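PDB 5B04: translation initiation factor eIF2B subunit beta, which serves as a component of the eIF2B complex, which catalyses exchange of GDP for GTP on the gamma subunit of the translation initiation factor eIF2. Local coordinates for residues 82-86 and 320-325; 197-201 and 222-226; 45-50 and 179-184. All coordinates share one frame; numbering follows the deposited sequence.

How the interactions relate
The three contacts sample the two halves of the subunit and the boundary between them. Interaction 3 pairs two helices of the N-terminal bundle. Interaction 1 joins that bundle to the Rossmann-like half, and interaction 2 lies on the periphery of the latter. Interactions 1 and 3 have centres 17 Å apart and touch directly, Ile85 CD1 lying 3.8 Å from Met45 SD. The centres of interactions 1 and 2 are 24 Å apart, but a phosphate ion, probably from the crystallisation liquor, relates them: Lys321 of 320-325 reaches it, as do Ser217, Lys218 and Thr219 at the start of the helix carrying 222-226. Interaction 3 is remote from interaction 2, with centres 31 Å apart.

Interaction 1: residues 82-86 and 320-325; sequences GNIIR and YKLSPV. With PO4 (phosphate ion), chain M.
Asn83, on helix 79-102, faces the loop 320-325 most closely at Ser323, with 6.1 Å between their CA atoms; the loop leaves a short 3-10 turn at Tyr320 and Lys321 and is extended at Leu322 and Ser323. The Asn83 amide is the polar centre of the contact. Its ND2 donates a hydrogen bond of 2.7 Å to Tyr320 O, fairly straight at 155°, though the donor stands above the carbonyl plane, 40° out of it. Keeping CG beside the backbone N (chi1 -68°) sends the amide across to the loop, where OD1 rests against Ser323, 3.3 Å from its CA. Leu322 O, also near the amide, is hydrogen-bonded instead to the hydroxyl of Tyr392.

One turn further along the helix, Arg86 supplies a flat surface. Its chain is extended from CG to NE and carries the guanidinium to Pro324, whose CG sits 3.4 Å above one face, displaced toward the rim. Val325 approaches more obliquely, its CG1 3.9 Å from Arg86 NH2. Hydrogen bonds from NE to Asp396 O and from NH2 to Thr397 O hold the group's rotation, so the C-terminal tail helps hold the face against which the proline lies.

Lys321 turns the other way. Its chain, extended beyond CG, takes NZ to O1 of the phosphate ion, in a hydrogen bond modelled too short for its length to be trusted; Thr284 O is a second partner of NZ, and Ser217, Thr219 and the backbone N of Lys218 also bond the ion. The loop thus has a double role at the junction of the helical bundle with the Rossmann-like half: helix 79-102 packs against it, while Lys321 reaches the place where the ion sits, at the carboxyl ends of the parallel strands, the usual ligand-binding edge of such folds.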
# COMPACT_ATOMS: atom_id res chain seq x y z
N GLY C 82 -14.89 -34.39 5.77
CA GLY C 82 -14.96 -34.92 4.42
C GLY C 82 -13.60 -35.08 3.78
O GLY C 82 -13.39 -35.99 2.98
N ASN C 83 -12.68 -34.19 4.12
CA ASN C 83 -11.32 -34.25 3.59
C ASN C 83 -10.59 -35.51 4.03
O ASN C 83 -9.92 -36.16 3.23
CB ASN C 83 -10.52 -33.02 4.02
CG ASN C 83 -11.03 -31.74 3.37
OD1 ASN C 83 -11.75 -31.78 2.37
ND2 ASN C 83 -10.66 -30.60 3.94
N ILE C 84 -10.74 -35.86 5.31
CA ILE C 84 -10.14 -37.08 5.85
C ILE C 84 -10.72 -38.30 5.14
O ILE C 84 -10.00 -39.24 4.82
CB ILE C 84 -10.37 -37.19 7.37
CG1 ILE C 84 -9.65 -36.05 8.10
CG2 ILE C 84 -9.88 -38.53 7.89
CD1 ILE C 84 -8.18 -35.96 7.79
N ILE C 85 -12.03 -38.27 4.90
CA ILE C 85 -12.70 -39.35 4.18
C ILE C 85 -12.11 -39.53 2.79
O ILE C 85 -11.81 -40.65 2.38
CB ILE C 85 -14.22 -39.09 4.05
CG1 ILE C 85 -14.85 -38.88 5.43
CG2 ILE C 85 -14.90 -40.23 3.31
CD1 ILE C 85 -14.78 -40.09 6.33
N ARG C 86 -11.93 -38.42 2.08
CA ARG C 86 -11.39 -38.44 0.73
C ARG C 86 -9.96 -38.96 0.69
O ARG C 86 -9.55 -39.61 -0.27
CB ARG C 86 -11.46 -37.05 0.10
CG ARG C 86 -12.87 -36.53 -0.12
CD ARG C 86 -12.86 -35.14 -0.73
NE ARG C 86 -14.20 -34.60 -0.90
CZ ARG C 86 -14.81 -33.80 -0.02
NH1 ARG C 86 -14.18 -33.45 1.09
NH2 ARG C 86 -16.03 -33.36 -0.26
N TYR C 320 -5.04 -30.04 5.26
CA TYR C 320 -6.22 -30.83 5.58
C TYR C 320 -7.47 -29.96 5.61
O TYR C 320 -8.59 -30.48 5.62
CB TYR C 320 -6.04 -31.55 6.92
CG TYR C 320 -6.13 -30.65 8.14
CD1 TYR C 320 -5.03 -29.91 8.56
CD2 TYR C 320 -7.30 -30.56 8.88
CE1 TYR C 320 -5.10 -29.09 9.67
CE2 TYR C 320 -7.38 -29.74 9.99
CZ TYR C 320 -6.28 -29.01 10.38
OH TYR C 320 -6.36 -28.20 11.49
N LYS C 321 -7.29 -28.65 5.60
CA LYS C 321 -8.41 -27.71 5.56
C LYS C 321 -8.78 -27.37 4.12
O LYS C 321 -9.64 -26.53 3.88
CB LYS C 321 -8.07 -26.44 6.34
CG LYS C 321 -7.79 -26.64 7.81
CD LYS C 321 -7.54 -25.31 8.50
CE LYS C 321 -7.10 -25.50 9.95
NZ LYS C 321 -6.79 -24.20 10.60
N LEU C 322 -8.11 -28.02 3.17
CA LEU C 322 -8.37 -27.78 1.76
C LEU C 322 -9.45 -28.72 1.23
O LEU C 322 -9.20 -29.90 1.01
CB LEU C 322 -7.08 -27.93 0.95
CG LEU C 322 -7.12 -27.52 -0.52
CD1 LEU C 322 -7.63 -26.09 -0.67
CD2 LEU C 322 -5.74 -27.66 -1.15
N SER C 323 -10.65 -28.18 1.04
CA SER C 323 -11.79 -28.98 0.59
C SER C 323 -12.12 -28.68 -0.87
O SER C 323 -12.04 -27.53 -1.31
CB SER C 323 -13.01 -28.72 1.47
OG SER C 323 -14.11 -29.53 1.09
N PRO C 324 -12.50 -29.71 -1.64
CA PRO C 324 -12.79 -29.55 -3.07
C PRO C 324 -14.17 -28.98 -3.38
O PRO C 324 -14.42 -28.61 -4.52
CB PRO C 324 -12.68 -30.99 -3.60
CG PRO C 324 -13.06 -31.83 -2.44
CD PRO C 324 -12.54 -31.12 -1.22
N VAL C 325 -15.04 -28.89 -2.38
CA VAL C 325 -16.40 -28.40 -2.60
C VAL C 325 -16.39 -26.97 -3.13
O VAL C 325 -15.63 -26.12 -2.65
CB VAL C 325 -17.26 -28.47 -1.32
CG1 VAL C 325 -17.63 -29.91 -1.00
CG2 VAL C 325 -16.53 -27.83 -0.15
P PO4 M . -6.07 -22.96 13.60
O1 PO4 M . -5.97 -24.31 12.93
O2 PO4 M . -7.28 -22.23 13.07
O3 PO4 M . -4.83 -22.16 13.31
O4 PO4 M . -6.21 -23.14 15.10

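Interaction 2: residues 197-201 and 222-226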
# COMPACT_ATOMS: atom_id res chain seq x y z
N ILE C 197 5.27 -25.76 9.88
CA ILE C 197 4.72 -24.53 9.32
C ILE C 197 5.42 -23.32 9.93
O ILE C 197 5.80 -22.39 9.23
CB ILE C 197 3.19 -24.42 9.54
CG1 ILE C 197 2.44 -25.15 8.43
CG2 ILE C 197 2.75 -22.96 9.58
CD1 ILE C 197 0.93 -24.98 8.50
N GLU C 198 5.60 -23.37 11.25
CA GLU C 198 6.19 -22.27 12.00
C GLU C 198 7.63 -21.97 11.56
O GLU C 198 8.10 -20.85 11.73
CB GLU C 198 6.16 -22.58 13.50
CG GLU C 198 7.01 -23.78 13.91
CD GLU C 198 6.82 -24.16 15.36
OE1 GLU C 198 6.11 -23.43 16.08
OE2 GLU C 198 7.37 -25.20 15.78
N VAL C 199 8.30 -22.96 11.00
CA VAL C 199 9.70 -22.80 10.59
C VAL C 199 9.83 -21.92 9.35
O VAL C 199 10.93 -21.45 9.03
CB VAL C 199 10.36 -24.16 10.31
CG1 VAL C 199 10.35 -25.02 11.57
CG2 VAL C 199 9.66 -24.87 9.17
N GLN C 200 8.73 -21.70 8.65
CA GLN C 200 8.73 -20.88 7.45
C GLN C 200 8.59 -19.40 7.79
O GLN C 200 8.56 -18.55 6.91
CB GLN C 200 7.61 -21.31 6.50
CG GLN C 200 7.57 -22.81 6.23
CD GLN C 200 6.37 -23.22 5.40
OE1 GLN C 200 6.16 -22.72 4.30
NE2 GLN C 200 5.57 -24.13 5.94
N SER C 201 8.49 -19.11 9.08
CA SER C 201 8.31 -17.74 9.55
C SER C 201 9.56 -16.90 9.37
O SER C 201 9.49 -15.67 9.30
CB SER C 201 7.88 -17.73 11.02
OG SER C 201 8.88 -18.33 11.84
N ALA C 222 1.80 -20.16 16.52
CA ALA C 222 3.05 -20.91 16.42
C ALA C 222 3.99 -20.23 15.44
O ALA C 222 5.19 -20.10 15.70
CB ALA C 222 2.77 -22.34 15.99
N PHE C 223 3.44 -19.80 14.31
CA PHE C 223 4.17 -19.09 13.27
C PHE C 223 4.87 -17.86 13.83
O PHE C 223 6.05 -17.63 13.57
CB PHE C 223 3.21 -18.70 12.14
CG PHE C 223 3.88 -18.27 10.87
CD1 PHE C 223 4.33 -19.22 9.96
CD2 PHE C 223 4.02 -16.93 10.56
CE1 PHE C 223 4.93 -18.83 8.77
CE2 PHE C 223 4.63 -16.54 9.38
CZ PHE C 223 5.08 -17.49 8.48
N LEU C 224 4.14 -17.08 14.62
CA LEU C 224 4.67 -15.85 15.20
C LEU C 224 5.74 -16.12 16.25
O LEU C 224 6.81 -15.50 16.24
CB LEU C 224 3.54 -15.02 15.82
CG LEU C 224 2.47 -14.49 14.87
CD1 LEU C 224 1.36 -13.81 15.65
CD2 LEU C 224 3.07 -13.55 13.85
N ARG C 225 5.46 -17.05 17.16
CA ARG C 225 6.35 -17.32 18.29
C ARG C 225 7.65 -17.99 17.86
O ARG C 225 8.67 -17.87 18.54
CB ARG C 225 5.63 -18.18 19.33
CG ARG C 225 4.41 -17.51 19.94
CD ARG C 225 3.63 -18.46 20.83
NE ARG C 225 4.35 -18.78 22.06
CZ ARG C 225 3.87 -19.55 23.03
NH1 ARG C 225 2.66 -20.08 22.91
NH2 ARG C 225 4.59 -19.78 24.12
N PHE C 226 7.63 -18.69 16.73
CA PHE C 226 8.83 -19.35 16.23
C PHE C 226 9.83 -18.32 15.71
O PHE C 226 11.04 -18.49 15.86
CB PHE C 226 8.49 -20.36 15.13
CG PHE C 226 9.67 -21.17 14.67
CD1 PHE C 226 10.49 -20.70 13.65
CD2 PHE C 226 9.96 -22.39 15.25
CE1 PHE C 226 11.58 -21.44 13.23
CE2 PHE C 226 11.05 -23.13 14.83
CZ PHE C 226 11.85 -22.66 13.82
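Phe223 and Phe226, one turn apart on helix 218-228, both receive the segment 197-201, whose last three residues form a 3-10 turn and which comes so near that Glu198 CA and Phe223 CA are 4.0 Å apart.

Two CH-pi contacts are made. Ser201 CB stands almost squarely over the Phe223 ring, 3.7 Å from its centroid and 6° off the normal. Val199 CA covers a face of the Phe226 ring less centrally, 3.9 Å from the centroid and 27° off the normal. In both phenylalanines CG lies opposite the backbone N (chi1 -165° in Phe223), which brings the two rings out from the helix to the turn.

Apolar contacts add to these: Val199 CG1 meets Phe226 CZ at 3.6 Å, and Ile197 CG2 crosses to Phe223 CD1 at 4.1 Å. Glu198 adds the aliphatic part of its chain, laying CG 3.5 Å from Phe226 CD2.

Polar bonding serves the turn itself. Glu198 O accepts from both Ser201 N and Ser201 OG, the hydroxyl bond measuring 2.6 Å; this double grip fixes the serine whose CB lies over the Phe223 ring, while its OG reaches the edge of Phe226. Gln200 NE2 fastens the turn to Thr374 O, at the end of strand 371-374.

The segment leads into parallel strand 210-214 and packs on helix 218-228, which follows that strand in the Rossmann-like alpha/beta fold.

Interaction 3: residues 45-50 and 179-184; sequences MRQVIS and IISGIQ
Ile49 and Ile183 face one another from two antiparallel helices, and around them a small group of branched side chains forms the first shell. Both branches of Ile49 are used: CG1 meets Ile183 CD1 at 3.9 Å and also touches Ile179 CG2, whereas CG2 lies 3.7 Å from CG2 of Ile179 and touches CG1 of Ile180. The extended chain of Ile183 is what carries its CD1 across to this meeting point, and its other branch, CG2, packs against Arg46 CB.

Arg46 makes the link from this apolar strip to the more polar margin. Its methylene CG rests 4.0 Å from Ile180 CG2, the two side chains crossing at about a right angle. Beyond that the chain bends at chi3 (58°), turning the guanidinium toward Gln184. NH1 reaches Gln184 OE1 at 2.8 Å, but the angle at the hydrogen is only 120°, so the hydrogen bond is weak despite the nearly coplanar arrangement of guanidinium and amide. The other end of that amide, NE2, has a further weak bond to Asp188, one turn on.

The backbones set this arrangement. Local helix axes approach to 9.9 Å and run at 175°, almost exactly antiparallel, with Arg46 and Ile180 closest in register at 6.1 Å between CA atoms. Residues spaced about a turn apart meet the opposing helix: Arg46 and Ile49 from one, Ile179/Ile180 and Ile183 from the other.

Two more helices cover the buried flank of the pair. Helix 57-74 brings Leu60 and Val64 to Ile49, and Val67 and Leu71 to Met45; helix 79-102 places Leu91 and Ile92 against Ile179, with Ile88 on Met45. Helices 34-51 and 176-190 are in this way neighbouring members of the all-helical N-terminal bundle, away from the strands of the central sheet.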
# COMPACT_ATOMS: atom_id res chain seq x y z
N MET C 45 -12.93 -43.70 11.60
CA MET C 45 -12.69 -44.46 10.37
C MET C 45 -11.76 -45.64 10.61
O MET C 45 -11.86 -46.66 9.94
CB MET C 45 -12.11 -43.55 9.29
CG MET C 45 -13.11 -42.61 8.64
SD MET C 45 -14.56 -43.45 8.00
CE MET C 45 -15.75 -43.11 9.29
N ARG C 46 -10.86 -45.49 11.58
CA ARG C 46 -9.91 -46.55 11.88
C ARG C 46 -10.62 -47.76 12.49
O ARG C 46 -10.33 -48.90 12.12
CB ARG C 46 -8.82 -46.05 12.83
CG ARG C 46 -7.67 -47.03 13.01
CD ARG C 46 -6.64 -46.47 13.98
NE ARG C 46 -7.23 -46.17 15.28
CZ ARG C 46 -6.59 -45.54 16.26
NH1 ARG C 46 -5.34 -45.14 16.09
NH2 ARG C 46 -7.21 -45.31 17.41
N GLN C 47 -11.55 -47.52 13.41
CA GLN C 47 -12.30 -48.61 14.01
C GLN C 47 -13.40 -49.11 13.07
O GLN C 47 -13.94 -50.20 13.26
CB GLN C 47 -12.90 -48.19 15.36
CG GLN C 47 -12.04 -48.57 16.55
CD GLN C 47 -12.85 -49.13 17.71
OE1 GLN C 47 -13.96 -49.64 17.52
NE2 GLN C 47 -12.29 -49.06 18.91
N VAL C 48 -13.72 -48.31 12.06
CA VAL C 48 -14.63 -48.74 11.01
C VAL C 48 -13.93 -49.77 10.13
O VAL C 48 -14.44 -50.86 9.90
CB VAL C 48 -15.13 -47.57 10.15
CG1 VAL C 48 -15.68 -48.06 8.82
CG2 VAL C 48 -16.18 -46.77 10.90
N ILE C 49 -12.74 -49.41 9.64
CA ILE C 49 -11.91 -50.32 8.86
C ILE C 49 -11.55 -51.54 9.71
O ILE C 49 -11.47 -52.66 9.20
CB ILE C 49 -10.62 -49.62 8.37
CG1 ILE C 49 -10.96 -48.41 7.50
CG2 ILE C 49 -9.74 -50.59 7.59
CD1 ILE C 49 -11.71 -48.74 6.23
N SER C 50 -11.34 -51.31 11.00
CA SER C 50 -10.98 -52.38 11.93
C SER C 50 -12.04 -53.47 12.09
O SER C 50 -11.72 -54.61 12.41
CB SER C 50 -10.69 -51.77 13.30
OG SER C 50 -11.23 -52.56 14.34
N ILE C 179 -4.17 -50.22 5.25
CA ILE C 179 -5.17 -49.17 5.36
C ILE C 179 -5.12 -48.50 6.73
O ILE C 179 -5.11 -47.27 6.83
CB ILE C 179 -6.60 -49.70 5.10
CG1 ILE C 179 -6.70 -50.30 3.70
CG2 ILE C 179 -7.62 -48.59 5.28
CD1 ILE C 179 -6.24 -49.37 2.60
N ILE C 180 -5.08 -49.31 7.78
CA ILE C 180 -4.96 -48.80 9.14
C ILE C 180 -3.62 -48.07 9.31
O ILE C 180 -3.54 -47.05 10.00
CB ILE C 180 -5.08 -49.92 10.19
CG1 ILE C 180 -6.49 -50.53 10.15
CG2 ILE C 180 -4.78 -49.40 11.59
CD1 ILE C 180 -6.77 -51.50 11.28
N SER C 181 -2.58 -48.60 8.67
CA SER C 181 -1.27 -47.97 8.69
C SER C 181 -1.34 -46.54 8.17
O SER C 181 -0.99 -45.60 8.88
CB SER C 181 -0.27 -48.79 7.87
OG SER C 181 0.96 -48.09 7.72
N GLY C 182 -1.80 -46.39 6.93
CA GLY C 182 -1.91 -45.09 6.31
C GLY C 182 -2.82 -44.13 7.06
O GLY C 182 -2.59 -42.93 7.07
N ILE C 183 -3.87 -44.67 7.67
CA ILE C 183 -4.78 -43.87 8.48
C ILE C 183 -4.06 -43.34 9.72
O ILE C 183 -4.15 -42.16 10.04
CB ILE C 183 -6.03 -44.67 8.91
CG1 ILE C 183 -6.97 -44.84 7.72
CG2 ILE C 183 -6.75 -43.97 10.05
CD1 ILE C 183 -8.24 -45.61 8.05
N GLN C 184 -3.34 -44.23 10.41
CA GLN C 184 -2.56 -43.84 11.58
C GLN C 184 -1.50 -42.83 11.19
O GLN C 184 -1.19 -41.91 11.96
CB GLN C 184 -1.90 -45.06 12.22
CG GLN C 184 -1.03 -44.73 13.43
CD GLN C 184 -1.83 -44.14 14.57
OE1 GLN C 184 -2.90 -44.64 14.92
NE2 GLN C 184 -1.32 -43.05 15.15